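Local coordinates for magnesium and cobalt efflux protein CorC (Neisseria meningitidis serogroup B, PDB 3OI8), which probably takes part in magnesium and cobalt ion transport, and binds adenosine through the CBS-domain-pair fragment of the longer protein, at the interface of chains A and B. Coordinates in Å, arbitrary orientation; residue numbers count along the deposited sequence, not the author numbering. Chains: chain A/B, Uncharacterized protein.

The interface of chains A and B. Residues chain A 4-5, 8, 29, 32-33, 36; chain B 12, 15, 20-21, 25, 29.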
ATOM      1  N   SER A   4      19.533  -6.271  24.423  1.00 56.04           N
ATOM      2  CA  SER A   4      18.139  -6.646  24.259  1.00 48.80           C
ATOM      3  C   SER A   4      17.451  -5.501  23.542  1.00 41.62           C
ATOM      4  O   SER A   4      17.994  -4.403  23.481  1.00 38.23           O
ATOM      5  CB  SER A   4      17.495  -6.842  25.628  1.00 52.12           C
ATOM      6  OG  SER A   4      16.151  -7.264  25.510  1.00 57.65           O
ATOM      7  N   ALA A   5      16.260  -5.739  23.004  1.00 37.27           N
ATOM      8  CA  ALA A   5      15.495  -4.642  22.435  1.00 40.88           C
ATOM      9  C   ALA A   5      15.265  -3.597  23.527  1.00 39.91           C
ATOM     10  O   ALA A   5      15.222  -2.401  23.259  1.00 41.18           O
ATOM     11  CB  ALA A   5      14.178  -5.139  21.871  1.00 39.51           C
ATOM     12  N   VAL A   8      17.905  -1.045  23.554  1.00 35.98           N
ATOM     13  CA  VAL A   8      17.742  -0.148  22.410  1.00 31.53           C
ATOM     14  C   VAL A   8      16.627   0.864  22.695  1.00 27.21           C
ATOM     15  O   VAL A   8      16.791   2.062  22.465  1.00 37.09           O
ATOM     16  CB  VAL A   8      17.393  -0.949  21.116  1.00 34.09           C
ATOM     17  CG1 VAL A   8      17.057  -0.001  19.983  1.00 30.23           C
ATOM     18  CG2 VAL A   8      18.548  -1.864  20.725  1.00 34.57           C
ATOM     19  N   LEU A  29      10.182   4.951  15.489  1.00 38.07           N
ATOM     20  CA  LEU A  29      11.308   4.049  15.741  1.00 29.12           C
ATOM     21  C   LEU A  29      10.899   2.835  16.559  1.00 34.19           C
ATOM     22  O   LEU A  29      11.318   1.716  16.251  1.00 31.83           O
ATOM     23  CB  LEU A  29      12.480   4.777  16.427  1.00 26.04           C
ATOM     24  CG  LEU A  29      13.220   5.827  15.595  1.00 33.94           C
ATOM     25  CD1 LEU A  29      14.275   6.542  16.441  1.00 35.48           C
ATOM     26  CD2 LEU A  29      13.870   5.203  14.383  1.00 33.91           C
ATOM     27  N   VAL A  32       8.981   0.382  14.411  1.00 33.37           N
ATOM     28  CA  VAL A  32       9.886  -0.399  13.572  1.00 32.01           C
ATOM     29  C   VAL A  32      10.512  -1.527  14.370  1.00 28.48           C
ATOM     30  O   VAL A  32      10.633  -2.656  13.899  1.00 26.11           O
ATOM     31  CB  VAL A  32      11.003   0.469  12.982  1.00 34.85           C
ATOM     32  CG1 VAL A  32      12.144  -0.416  12.483  1.00 29.12           C
ATOM     33  CG2 VAL A  32      10.449   1.340  11.861  1.00 36.43           C
ATOM     34  N   LEU A  33      10.895  -1.211  15.597  1.00 26.62           N
ATOM     35  CA  LEU A  33      11.478  -2.193  16.490  1.00 36.23           C
ATOM     36  C   LEU A  33      10.531  -3.343  16.781  1.00 33.91           C
ATOM     37  O   LEU A  33      10.944  -4.502  16.789  1.00 34.01           O
ATOM     38  CB  LEU A  33      11.865  -1.529  17.802  1.00 35.05           C
ATOM     39  CG  LEU A  33      13.360  -1.273  17.923  1.00 43.93           C
ATOM     40  CD1 LEU A  33      13.647  -0.559  19.232  1.00 42.63           C
ATOM     41  CD2 LEU A  33      14.095  -2.589  17.848  1.00 41.02           C
ATOM     42  N   SER A  36       9.945  -5.675  13.813  1.00 27.33           N
ATOM     43  CA  SER A  36      11.069  -6.560  13.512  1.00 25.60           C
ATOM     44  C   SER A  36      10.920  -7.913  14.192  1.00 31.42           C
ATOM     45  O   SER A  36      11.627  -8.864  13.861  1.00 34.59           O
ATOM     46  CB  SER A  36      12.382  -5.917  13.967  1.00 29.68           C
ATOM     47  OG  SER A  36      12.533  -6.040  15.375  1.00 39.25           O
TER
ATOM     48  N   LEU B  12      22.859   1.715  17.283  1.00 41.66           N
ATOM     49  CA  LEU B  12      21.890   0.877  16.588  1.00 40.37           C
ATOM     50  C   LEU B  12      22.597  -0.220  15.803  1.00 50.09           C
ATOM     51  O   LEU B  12      22.135  -1.360  15.768  1.00 49.58           O
ATOM     52  CB  LEU B  12      21.038   1.722  15.662  1.00 30.66           C
ATOM     53  CG  LEU B  12      19.956   2.545  16.359  1.00 36.66           C
ATOM     54  CD1 LEU B  12      19.082   3.240  15.329  1.00 33.89           C
ATOM     55  CD2 LEU B  12      19.116   1.667  17.285  1.00 36.57           C
ATOM     56  N   ALA B  15      23.755  -2.918  18.122  1.00 47.21           N
ATOM     57  CA  ALA B  15      22.690  -3.789  18.600  1.00 45.43           C
ATOM     58  C   ALA B  15      22.423  -4.848  17.541  1.00 47.29           C
ATOM     59  O   ALA B  15      21.930  -5.936  17.837  1.00 51.34           O
ATOM     60  CB  ALA B  15      21.432  -2.984  18.905  1.00 41.99           C
ATOM     61  N   VAL B  20      20.289  -8.229  18.027  1.00 53.87           N
ATOM     62  CA  VAL B  20      19.049  -7.664  18.553  1.00 46.72           C
ATOM     63  C   VAL B  20      18.007  -7.557  17.437  1.00 45.04           C
ATOM     64  O   VAL B  20      16.826  -7.874  17.629  1.00 41.58           O
ATOM     65  CB  VAL B  20      19.280  -6.284  19.232  1.00 42.43           C
ATOM     66  CG1 VAL B  20      17.961  -5.703  19.705  1.00 46.29           C
ATOM     67  CG2 VAL B  20      20.255  -6.412  20.399  1.00 40.80           C
ATOM     68  N   PHE B  21      18.455  -7.106  16.267  1.00 39.33           N
ATOM     69  CA  PHE B  21      17.635  -7.108  15.068  1.00 40.93           C
ATOM     70  C   PHE B  21      18.532  -7.297  13.847  1.00 40.11           C
ATOM     71  O   PHE B  21      19.746  -7.118  13.921  1.00 35.61           O
ATOM     72  CB  PHE B  21      16.823  -5.807  14.948  1.00 41.74           C
ATOM     73  CG  PHE B  21      17.638  -4.559  15.190  1.00 35.73           C
ATOM     74  CD1 PHE B  21      17.616  -3.929  16.425  1.00 33.84           C
ATOM     75  CD2 PHE B  21      18.428  -4.021  14.183  1.00 36.68           C
ATOM     76  CE1 PHE B  21      18.374  -2.778  16.653  1.00 37.14           C
ATOM     77  CE2 PHE B  21      19.180  -2.873  14.398  1.00 35.30           C
ATOM     78  CZ  PHE B  21      19.157  -2.254  15.645  1.00 35.09           C
ATOM     79  N   THR B  25      15.977  -4.525   9.395  1.00 32.06           N
ATOM     80  CA  THR B  25      15.459  -3.633  10.425  1.00 28.64           C
ATOM     81  C   THR B  25      16.366  -2.425  10.611  1.00 33.37           C
ATOM     82  O   THR B  25      15.900  -1.290  10.736  1.00 33.70           O
ATOM     83  CB  THR B  25      15.304  -4.371  11.760  1.00 29.67           C
ATOM     84  OG1 THR B  25      14.322  -5.410  11.621  1.00 38.31           O
ATOM     85  CG2 THR B  25      14.865  -3.406  12.839  1.00 30.60           C
ATOM     86  N   LEU B  29      15.400   1.486  10.395  1.00 24.34           N
ATOM     87  CA  LEU B  29      15.678   2.425  11.481  1.00 29.53           C
ATOM     88  C   LEU B  29      16.536   3.592  10.984  1.00 42.76           C
ATOM     89  O   LEU B  29      16.212   4.759  11.229  1.00 42.21           O
ATOM     90  CB  LEU B  29      16.373   1.711  12.638  1.00 30.44           C
ATOM     91  CG  LEU B  29      15.572   0.646  13.391  1.00 32.04           C
ATOM     92  CD1 LEU B  29      16.489  -0.170  14.287  1.00 28.53           C
ATOM     93  CD2 LEU B  29      14.444   1.289  14.198  1.00 30.49           C
TER
HETATM   94  O   HOH W   1      14.045  -8.310  16.207  1.00 45.60           O
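Helical hairpins at the N-termini of two copies of this CBS-pair protein pack together as a two-fold symmetric, four-helix arrangement, which may or may not be the dimer of the full-length protein. The patch is almost wholly apolar. A:Val8, on helix 5-17, buries 47 Å² and points its two methyls at different neighbours. CG1, anti to the backbone N (chi1 173°), meets B:Leu12 CD2 at 3.8 Å, the two side chains crossing nearly at right angles. CG2, beside the backbone N, touches B:Ala15 CB at 3.6 Å and also reaches B:Val20 CG1, the two valine side chains running past each other in opposite directions. That same B:Val20 methyl lies 3.8 Å from A:Ala5 CA, packing against the start of helix 5-17. On the second helices, B:Leu29 buries 45 Å² and crosses A:Val32 obliquely. Its CD2 presses on A:Val32 CG1 at 3.3 Å, a tight fit, and also approaches A:Leu29 CD2. The other branch, CD1, sits 3.6 Å above one face of the B:Phe21 ring, towards its rim. B:Phe21 ring atom CD1 meets A:Leu33 CD2 at 4.0 Å, the two side chains crossing obliquely. B:Thr25 turns its methyl CG2, anti to the backbone N, towards A:Ser36 CB, 3.7 Å away. The A:Ser36 hydroxyl OG donates a hydrogen bond within its own chain to A:Leu33 O (2.6 Å), from above the carbonyl plane, and a water links this hydroxyl to the backbone carbonyl of B:Val20.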